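Local structure of RNA-binding protein RO60 (Deinococcus radiodurans, 2NVO) at residues 43-48 with 88-93; 66-71 with 102-107; 186-191 with 206-211. The protein binds several small RNAs that accumulate during recovery from ultraviolet irradiation and contributes to the bacterium's resistance to that radiation. All coordinates share one frame; numbering follows the deposited sequence.

Contact 1 of 3, residues 43-48 with 88-93; sequences RLTRFL and LDVVRG
Two helical segments, 43-48 and 88-93, approach most closely at Thr45 and Val90, CA to CA 6.9 Å. Val90 directs its CB at the other helix and carries its whole half of the contact. Its two methyls divide the work. CG1, lying anti to the backbone N (chi1 169°), reaches the base of Leu48, with Val90 CG1 4.0 Å from Leu48 CB. CG2 lies beside the backbone N and meets the end of the same leucine, Val90 CG2 to Leu48 CD1 being 3.7 Å; the valine thus lies obliquely across the leucine, touching it at CB and at CD1. The same methyl also abuts Thr45 at both branches, 4.0 Å from Thr45 OG1 and equally far from Thr45 CG2. The hydroxyl is not left to the apolar neighbour: Thr45 OG1 hydrogen-bonds the carbonyl of Glu41 one turn back. No hydrogen bond crosses, so the helices meet by van der Waals packing, a local example of the stacking that builds the HEAT-like TROVE horseshoe. Around it, Leu48 continues onto Val86, Thr87 and, in helix 100-112, Val105, while Arg46 bonds the backbone of Arg510 and Val534 on the other side of helix 40-50.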
loop_
_atom_site.group_PDB
_atom_site.type_symbol
_atom_site.label_atom_id
_atom_site.label_comp_id
_atom_site.label_asym_id
_atom_site.label_seq_id
_atom_site.Cartn_x
_atom_site.Cartn_y
_atom_site.Cartn_z
ATOM N N ARG A 43 -15.619 -13.564 6.961
ATOM C CA ARG A 43 -15.492 -13.752 5.527
ATOM C C ARG A 43 -15.555 -12.408 4.810
ATOM O O ARG A 43 -14.832 -12.179 3.849
ATOM C CB ARG A 43 -16.567 -14.700 4.996
ATOM C CG ARG A 43 -16.282 -15.184 3.587
ATOM C CD ARG A 43 -17.333 -16.165 3.087
ATOM N NE ARG A 43 -17.142 -16.487 1.674
ATOM C CZ ARG A 43 -17.808 -17.445 1.034
ATOM N NH1 ARG A 43 -18.705 -18.177 1.684
ATOM N NH2 ARG A 43 -17.578 -17.675 -0.250
ATOM N N LEU A 44 -16.421 -11.523 5.282
ATOM C CA LEU A 44 -16.528 -10.191 4.701
ATOM C C LEU A 44 -15.291 -9.355 5.021
ATOM O O LEU A 44 -14.813 -8.607 4.172
ATOM C CB LEU A 44 -17.788 -9.470 5.191
ATOM C CG LEU A 44 -17.963 -8.041 4.668
ATOM C CD1 LEU A 44 -18.193 -8.055 3.157
ATOM C CD2 LEU A 44 -19.096 -7.318 5.375
ATOM N N THR A 45 -14.772 -9.478 6.242
ATOM C CA THR A 45 -13.575 -8.727 6.611
ATOM C C THR A 45 -12.413 -9.134 5.699
ATOM O O THR A 45 -11.642 -8.287 5.235
ATOM C CB THR A 45 -13.180 -8.935 8.099
ATOM O OG1 THR A 45 -14.103 -8.240 8.948
ATOM C CG2 THR A 45 -11.793 -8.385 8.363
ATOM N N ARG A 46 -12.301 -10.427 5.428
ATOM C CA ARG A 46 -11.230 -10.894 4.555
ATOM C C ARG A 46 -11.351 -10.283 3.167
ATOM O O ARG A 46 -10.370 -9.865 2.576
ATOM C CB ARG A 46 -11.194 -12.415 4.456
ATOM C CG ARG A 46 -10.008 -12.918 3.628
ATOM C CD ARG A 46 -9.783 -14.416 3.806
ATOM N NE ARG A 46 -9.258 -14.714 5.133
ATOM C CZ ARG A 46 -8.742 -15.885 5.495
ATOM N NH1 ARG A 46 -8.683 -16.883 4.621
ATOM N NH2 ARG A 46 -8.282 -16.057 6.734
ATOM N N PHE A 47 -12.571 -10.240 2.647
ATOM C CA PHE A 47 -12.807 -9.635 1.351
ATOM C C PHE A 47 -12.460 -8.143 1.366
ATOM O O PHE A 47 -11.907 -7.607 0.404
ATOM C CB PHE A 47 -14.259 -9.850 0.926
ATOM C CG PHE A 47 -14.647 -9.084 -0.297
ATOM C CD1 PHE A 47 -14.497 -9.643 -1.559
ATOM C CD2 PHE A 47 -15.161 -7.803 -0.189
ATOM C CE1 PHE A 47 -14.847 -8.923 -2.699
ATOM C CE2 PHE A 47 -15.511 -7.085 -1.324
ATOM C CZ PHE A 47 -15.358 -7.651 -2.571
ATOM N N LEU A 48 -12.795 -7.473 2.458
ATOM C CA LEU A 48 -12.510 -6.046 2.602
ATOM C C LEU A 48 -11.019 -5.720 2.649
ATOM O O LEU A 48 -10.590 -4.695 2.137
ATOM C CB LEU A 48 -13.184 -5.501 3.856
ATOM C CG LEU A 48 -14.705 -5.422 3.774
ATOM C CD1 LEU A 48 -15.294 -5.117 5.142
ATOM C CD2 LEU A 48 -15.098 -4.352 2.760
ATOM N N LEU A 88 -17.473 -0.546 8.375
ATOM C CA LEU A 88 -16.972 0.593 9.134
ATOM C C LEU A 88 -15.825 0.197 10.067
ATOM O O LEU A 88 -14.844 0.931 10.196
ATOM C CB LEU A 88 -18.101 1.289 9.900
ATOM C CG LEU A 88 -18.849 2.369 9.106
ATOM C CD1 LEU A 88 -19.277 1.846 7.747
ATOM C CD2 LEU A 88 -20.055 2.869 9.890
ATOM N N ASP A 89 -15.953 -0.969 10.700
ATOM C CA ASP A 89 -14.897 -1.523 11.546
ATOM C C ASP A 89 -13.570 -1.641 10.789
ATOM O O ASP A 89 -12.506 -1.325 11.319
ATOM C CB ASP A 89 -15.296 -2.905 12.084
ATOM C CG ASP A 89 -16.311 -2.832 13.233
ATOM O OD1 ASP A 89 -16.712 -3.905 13.734
ATOM O OD2 ASP A 89 -16.710 -1.716 13.629
ATOM N N VAL A 90 -13.637 -2.113 9.550
ATOM C CA VAL A 90 -12.431 -2.269 8.750
ATOM C C VAL A 90 -11.857 -0.913 8.340
ATOM O O VAL A 90 -10.647 -0.701 8.424
ATOM C CB VAL A 90 -12.679 -3.134 7.505
ATOM C CG1 VAL A 90 -11.483 -3.046 6.549
ATOM C CG2 VAL A 90 -12.964 -4.567 7.908
ATOM N N VAL A 91 -12.716 0.006 7.902
ATOM C CA VAL A 91 -12.255 1.342 7.523
ATOM C C VAL A 91 -11.524 2.011 8.682
ATOM O O VAL A 91 -10.412 2.505 8.523
ATOM C CB VAL A 91 -13.411 2.268 7.067
ATOM C CG1 VAL A 91 -12.902 3.679 6.872
ATOM C CG2 VAL A 91 -14.056 1.753 5.785
ATOM N N ARG A 92 -12.163 2.023 9.847
ATOM C CA ARG A 92 -11.570 2.599 11.051
ATOM C C ARG A 92 -10.304 1.867 11.509
ATOM O O ARG A 92 -9.362 2.496 11.987
ATOM C CB ARG A 92 -12.606 2.635 12.179
ATOM C CG ARG A 92 -13.621 3.741 12.003
ATOM C CD ARG A 92 -15.012 3.336 12.443
ATOM N NE ARG A 92 -15.973 4.384 12.107
ATOM C CZ ARG A 92 -17.264 4.357 12.423
ATOM N NH1 ARG A 92 -17.766 3.333 13.092
ATOM N NH2 ARG A 92 -18.049 5.365 12.066
ATOM N N GLY A 93 -10.286 0.545 11.366
ATOM C CA GLY A 93 -9.138 -0.258 11.772
ATOM C C GLY A 93 -7.934 -0.053 10.866
ATOM O O GLY A 93 -6.801 -0.350 11.240
#

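Contact 2 of 3, residues 66-71 with 102-107; sequences VQATDF and ALLVLA
The peptide plane joining Gln67 to Ala68 carries one methyl of Leu104 on a face: CD2 stands almost over the amide nitrogen, 3.4 Å from Ala68 N, and is shifted away from the carbonyl carbon, with Leu104 CD2 to Gln67 C at 3.8 Å. From the same side of that plane, but tilted toward the oxygen, comes the ring of Phe47 in helix 40-50. Farther along, the Phe71 ring makes a cation-pi contact with Arg43. Leu104 reaches the loop because its CG is anti to the backbone N (chi1 166°), which carries CD2 outward from helix 100-112. Three further methyls gather round CD2 at nearly equal range: Val66 CG1 lies 4.0 Å from Leu104 CD2, Val66 CG2 only slightly farther, and Ala68 CB also 4.0 Å from Leu104 CD2. Val66 presents both branches because CG1 takes the crowded position between its backbone N and carbonyl carbon (chi1 67°). Leu104 also packs on Phe142, so the same side chain links helix 133-143 and the loop to helix 100-112. Beyond the apolar patch Thr69 occupies the N-cap position of helix 70-78, its OG1 hydrogen-bonded to Asp53. With no hydrogen bond across, the contact between extended loop and helix rests on apolar packing: a single leucine methyl meets Val66, Ala68 and the peptide before Ala68.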
loop_
_atom_site.group_PDB
_atom_site.type_symbol
_atom_site.label_atom_id
_atom_site.label_comp_id
_atom_site.label_asym_id
_atom_site.label_seq_id
_atom_site.Cartn_x
_atom_site.Cartn_y
_atom_site.Cartn_z
ATOM N N VAL A 66 -11.168 -5.122 -7.553
ATOM C CA VAL A 66 -12.125 -5.824 -6.729
ATOM C C VAL A 66 -13.456 -5.934 -7.472
ATOM O O VAL A 66 -13.934 -4.982 -8.087
ATOM C CB VAL A 66 -12.329 -5.126 -5.374
ATOM C CG1 VAL A 66 -13.002 -3.777 -5.577
ATOM C CG2 VAL A 66 -13.138 -6.014 -4.432
ATOM N N GLN A 67 -14.026 -7.128 -7.442
ATOM C CA GLN A 67 -15.362 -7.351 -7.942
ATOM C C GLN A 67 -16.123 -8.038 -6.831
ATOM O O GLN A 67 -15.550 -8.845 -6.103
ATOM C CB GLN A 67 -15.322 -8.246 -9.170
ATOM C CG GLN A 67 -14.769 -7.570 -10.412
ATOM C CD GLN A 67 -15.023 -8.390 -11.651
ATOM O OE1 GLN A 67 -14.096 -8.938 -12.245
ATOM N NE2 GLN A 67 -16.293 -8.497 -12.041
ATOM N N ALA A 68 -17.402 -7.710 -6.683
ATOM C CA ALA A 68 -18.237 -8.368 -5.680
ATOM C C ALA A 68 -18.549 -9.804 -6.095
ATOM O O ALA A 68 -18.934 -10.055 -7.227
ATOM C CB ALA A 68 -19.520 -7.580 -5.463
ATOM N N THR A 69 -18.369 -10.752 -5.186
ATOM C CA THR A 69 -18.717 -12.131 -5.481
ATOM C C THR A 69 -20.132 -12.421 -4.992
ATOM O O THR A 69 -20.756 -11.585 -4.345
ATOM C CB THR A 69 -17.744 -13.128 -4.825
ATOM O OG1 THR A 69 -17.774 -12.958 -3.403
ATOM C CG2 THR A 69 -16.325 -12.917 -5.343
ATOM N N ASP A 70 -20.626 -13.615 -5.289
ATOM C CA ASP A 70 -21.982 -13.990 -4.891
ATOM C C ASP A 70 -22.160 -13.910 -3.387
ATOM O O ASP A 70 -23.169 -13.388 -2.900
ATOM C CB ASP A 70 -22.342 -15.385 -5.404
ATOM C CG ASP A 70 -22.399 -15.450 -6.912
ATOM O OD1 ASP A 70 -22.246 -14.396 -7.557
ATOM O OD2 ASP A 70 -22.592 -16.555 -7.461
ATOM N N PHE A 71 -21.179 -14.408 -2.636
ATOM C CA PHE A 71 -21.300 -14.361 -1.191
ATOM C C PHE A 71 -21.491 -12.935 -0.707
ATOM O O PHE A 71 -22.263 -12.678 0.220
ATOM C CB PHE A 71 -20.096 -14.963 -0.476
ATOM C CG PHE A 71 -19.996 -14.521 0.945
ATOM C CD1 PHE A 71 -20.709 -15.175 1.934
ATOM C CD2 PHE A 71 -19.242 -13.413 1.291
ATOM C CE1 PHE A 71 -20.648 -14.748 3.246
ATOM C CE2 PHE A 71 -19.179 -12.985 2.599
ATOM C CZ PHE A 71 -19.886 -13.655 3.580
ATOM N N ALA A 102 -14.031 -1.632 0.316
ATOM C CA ALA A 102 -14.955 -1.008 1.261
ATOM C C ALA A 102 -15.879 -0.029 0.543
ATOM O O ALA A 102 -17.058 0.099 0.893
ATOM C CB ALA A 102 -14.191 -0.306 2.376
ATOM N N LEU A 103 -15.342 0.650 -0.468
ATOM C CA LEU A 103 -16.135 1.541 -1.303
ATOM C C LEU A 103 -17.190 0.776 -2.094
ATOM O O LEU A 103 -18.328 1.229 -2.206
ATOM C CB LEU A 103 -15.232 2.329 -2.250
ATOM C CG LEU A 103 -14.304 3.305 -1.529
ATOM C CD1 LEU A 103 -13.322 3.947 -2.500
ATOM C CD2 LEU A 103 -15.133 4.363 -0.815
ATOM N N LEU A 104 -16.809 -0.391 -2.616
ATOM C CA LEU A 104 -17.703 -1.232 -3.408
ATOM C C LEU A 104 -18.813 -1.784 -2.542
ATOM O O LEU A 104 -19.976 -1.742 -2.914
ATOM C CB LEU A 104 -16.934 -2.399 -4.035
ATOM C CG LEU A 104 -17.762 -3.551 -4.614
ATOM C CD1 LEU A 104 -18.769 -3.035 -5.653
ATOM C CD2 LEU A 104 -16.885 -4.638 -5.231
ATOM N N VAL A 105 -18.442 -2.310 -1.383
ATOM C CA VAL A 105 -19.417 -2.852 -0.450
ATOM C C VAL A 105 -20.400 -1.775 -0.008
ATOM O O VAL A 105 -21.607 -2.006 0.032
ATOM C CB VAL A 105 -18.729 -3.475 0.772
ATOM C CG1 VAL A 105 -19.750 -3.771 1.843
ATOM C CG2 VAL A 105 -18.004 -4.762 0.364
ATOM N N LEU A 106 -19.873 -0.595 0.300
ATOM C CA LEU A 106 -20.694 0.539 0.706
ATOM C C LEU A 106 -21.689 0.921 -0.379
ATOM O O LEU A 106 -22.863 1.169 -0.089
ATOM C CB LEU A 106 -19.836 1.750 1.084
ATOM C CG LEU A 106 -20.600 2.828 1.868
ATOM C CD1 LEU A 106 -20.870 2.405 3.316
ATOM C CD2 LEU A 106 -19.863 4.157 1.849
ATOM N N ALA A 107 -21.226 0.966 -1.627
ATOM C CA ALA A 107 -22.118 1.204 -2.746
ATOM C C ALA A 107 -23.232 0.169 -2.800
ATOM O O ALA A 107 -24.394 0.527 -2.992
ATOM C CB ALA A 107 -21.347 1.235 -4.066
#

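Contact 3 of 3, residues 186-191 with 206-211; sequences DALRKA and FMVDGV
An unusually close carbon pair marks this contact: Leu188 CD1 lies 3.5 Å from Met207 CB, tighter than ordinary van der Waals packing, where the two side chains cross at about a right angle. The leucine methyl presses on the root of the methionine rather than on its sulfur. Met207 bends at its third torsion (chi3 70°), and its terminal CE stays at the margin, 4.2 Å from Leu188 CD1. Val208 also meets Leu188. Its CG2 touches the leucine at the base, Val208 CG2 to Leu188 CB 3.5 Å, and also meets the branch end, so that Leu188 CD1 touches both Met207 and Val208, which approach it from directions about a right angle apart. The other valine branch, CG1, faces the Arg189 chain, 3.9 Å from Arg189 NE. Arg189 NH2 comes to 3.6 Å from Val208 O, obliquely and without forming a hydrogen bond; the guanidinium instead makes a salt bridge with Asp186 one turn earlier, whose OD1 stands at its edge and in its plane. The helix ends at Asp209: Gly210 has positive phi, and Asp209 OD2 accepts from Val211 N at 3.0 Å, an Asx turn. Tyr161 and Pro193 also pack on Leu188, and Trp172 on Met207. Chemically, then, two consecutive helices of the probable RNA-binding region join through an apolar wedge bordered by an arginine, whose charge is probably offset in part by Asp186 of its own helix.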
loop_
_atom_site.group_PDB
_atom_site.type_symbol
_atom_site.label_atom_id
_atom_site.label_comp_id
_atom_site.label_asym_id
_atom_site.label_seq_id
_atom_site.Cartn_x
_atom_site.Cartn_y
_atom_site.Cartn_z
ATOM N N ASP A 186 -19.477 16.559 -12.540
ATOM C CA ASP A 186 -20.604 15.652 -12.778
ATOM C C ASP A 186 -21.441 15.447 -11.521
ATOM O O ASP A 186 -22.667 15.604 -11.529
ATOM C CB ASP A 186 -20.118 14.269 -13.220
ATOM C CG ASP A 186 -19.415 14.287 -14.556
ATOM O OD1 ASP A 186 -19.620 15.239 -15.335
ATOM O OD2 ASP A 186 -18.658 13.334 -14.802
ATOM N N ALA A 187 -20.768 15.046 -10.453
ATOM C CA ALA A 187 -21.433 14.767 -9.192
ATOM C C ALA A 187 -22.167 16.001 -8.669
ATOM O O ALA A 187 -23.280 15.898 -8.164
ATOM C CB ALA A 187 -20.421 14.273 -8.162
ATOM N N LEU A 188 -21.527 17.159 -8.777
ATOM C CA LEU A 188 -22.097 18.396 -8.261
ATOM C C LEU A 188 -23.371 18.783 -9.018
ATOM O O LEU A 188 -24.321 19.294 -8.429
ATOM C CB LEU A 188 -21.055 19.523 -8.287
ATOM C CG LEU A 188 -19.938 19.420 -7.233
ATOM C CD1 LEU A 188 -18.834 20.449 -7.466
ATOM C CD2 LEU A 188 -20.507 19.544 -5.812
ATOM N N ARG A 189 -23.392 18.517 -10.321
ATOM C CA ARG A 189 -24.547 18.837 -11.159
ATOM C C ARG A 189 -25.738 17.943 -10.849
ATOM O O ARG A 189 -26.882 18.326 -11.062
ATOM C CB ARG A 189 -24.185 18.700 -12.641
ATOM C CG ARG A 189 -23.134 19.681 -13.113
ATOM C CD ARG A 189 -23.027 19.702 -14.637
ATOM N NE ARG A 189 -21.893 20.517 -15.045
ATOM C CZ ARG A 189 -20.710 20.018 -15.385
ATOM N NH1 ARG A 189 -20.525 18.700 -15.396
ATOM N NH2 ARG A 189 -19.720 20.838 -15.730
ATOM N N LYS A 190 -25.453 16.741 -10.372
ATOM C CA LYS A 190 -26.482 15.770 -10.062
ATOM C C LYS A 190 -26.983 15.985 -8.637
ATOM O O LYS A 190 -28.174 15.859 -8.373
ATOM C CB LYS A 190 -25.929 14.349 -10.210
ATOM C CG LYS A 190 -25.706 13.874 -11.663
ATOM C CD LYS A 190 -26.836 12.967 -12.138
ATOM C CE LYS A 190 -26.525 12.379 -13.516
ATOM N NZ LYS A 190 -27.420 11.235 -13.882
ATOM N N ALA A 191 -26.064 16.340 -7.737
ATOM C CA ALA A 191 -26.339 16.403 -6.297
ATOM C C ALA A 191 -26.734 17.787 -5.762
ATOM O O ALA A 191 -27.418 17.877 -4.745
ATOM C CB ALA A 191 -25.137 15.879 -5.511
ATOM N N PHE A 206 -17.024 26.991 -8.274
ATOM C CA PHE A 206 -15.813 26.942 -9.085
ATOM C C PHE A 206 -15.568 25.537 -9.621
ATOM O O PHE A 206 -15.113 25.366 -10.751
ATOM C CB PHE A 206 -14.591 27.407 -8.295
ATOM C CG PHE A 206 -13.285 27.082 -8.969
ATOM C CD1 PHE A 206 -12.754 27.929 -9.926
ATOM C CD2 PHE A 206 -12.603 25.917 -8.664
ATOM C CE1 PHE A 206 -11.560 27.628 -10.559
ATOM C CE2 PHE A 206 -11.411 25.610 -9.295
ATOM C CZ PHE A 206 -10.890 26.467 -10.242
ATOM N N MET A 207 -15.860 24.540 -8.795
ATOM C CA MET A 207 -15.655 23.144 -9.163
ATOM C C MET A 207 -16.549 22.734 -10.323
ATOM O O MET A 207 -16.261 21.769 -11.029
ATOM C CB MET A 207 -15.883 22.230 -7.958
ATOM C CG MET A 207 -14.778 22.321 -6.913
ATOM S SD MET A 207 -15.104 21.455 -5.352
ATOM C CE MET A 207 -15.026 19.737 -5.858
ATOM N N VAL A 208 -17.632 23.479 -10.515
ATOM C CA VAL A 208 -18.541 23.227 -11.623
ATOM C C VAL A 208 -18.219 24.077 -12.854
ATOM O O VAL A 208 -18.214 23.567 -13.967
ATOM C CB VAL A 208 -20.017 23.420 -11.209
ATOM C CG1 VAL A 208 -20.931 23.243 -12.400
ATOM C CG2 VAL A 208 -20.386 22.437 -10.117
ATOM N N ASP A 209 -17.933 25.361 -12.670
ATOM C CA ASP A 209 -17.766 26.229 -13.836
ATOM C C ASP A 209 -16.349 26.762 -14.072
ATOM O O ASP A 209 -16.115 27.500 -15.032
ATOM C CB ASP A 209 -18.790 27.373 -13.829
ATOM C CG ASP A 209 -18.559 28.365 -12.706
ATOM O OD1 ASP A 209 -19.467 29.187 -12.447
ATOM O OD2 ASP A 209 -17.476 28.324 -12.084
ATOM N N GLY A 210 -15.415 26.396 -13.200
ATOM C CA GLY A 210 -14.016 26.750 -13.381
ATOM C C GLY A 210 -13.705 28.238 -13.363
ATOM O O GLY A 210 -12.562 28.642 -13.579
ATOM N N VAL A 211 -14.716 29.059 -13.109
ATOM C CA VAL A 211 -14.538 30.503 -13.096
ATOM C C VAL A 211 -14.069 30.967 -11.722
ATOM O O VAL A 211 -14.696 30.667 -10.707
ATOM C CB VAL A 211 -15.840 31.230 -13.456
ATOM C CG1 VAL A 211 -15.651 32.735 -13.354
ATOM C CG2 VAL A 211 -16.295 30.835 -14.848
#

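Contacts 1 and 2 form one continuous patch, their centres 11 Å apart and their segments alternating along the chain. Phe47 bridges them, its CZ 3.3 Å from Val66 CG2, and Leu48 CD2 lies 3.7 Å from Ala102 CA, so helix 40-50 rests on both partners of contact 2. Contact 3 follows later in the chain as a separate patch: its centre is about 32 Å from that of contact 1 and 28 Å from that of contact 2, with nearest atoms about 20 and 13 Å apart. All three belong to the TROVE horseshoe and lie away from the calcium site of the VWFA-like domain; contact 3 falls within the region that, by analogy with relatives, binds RNA.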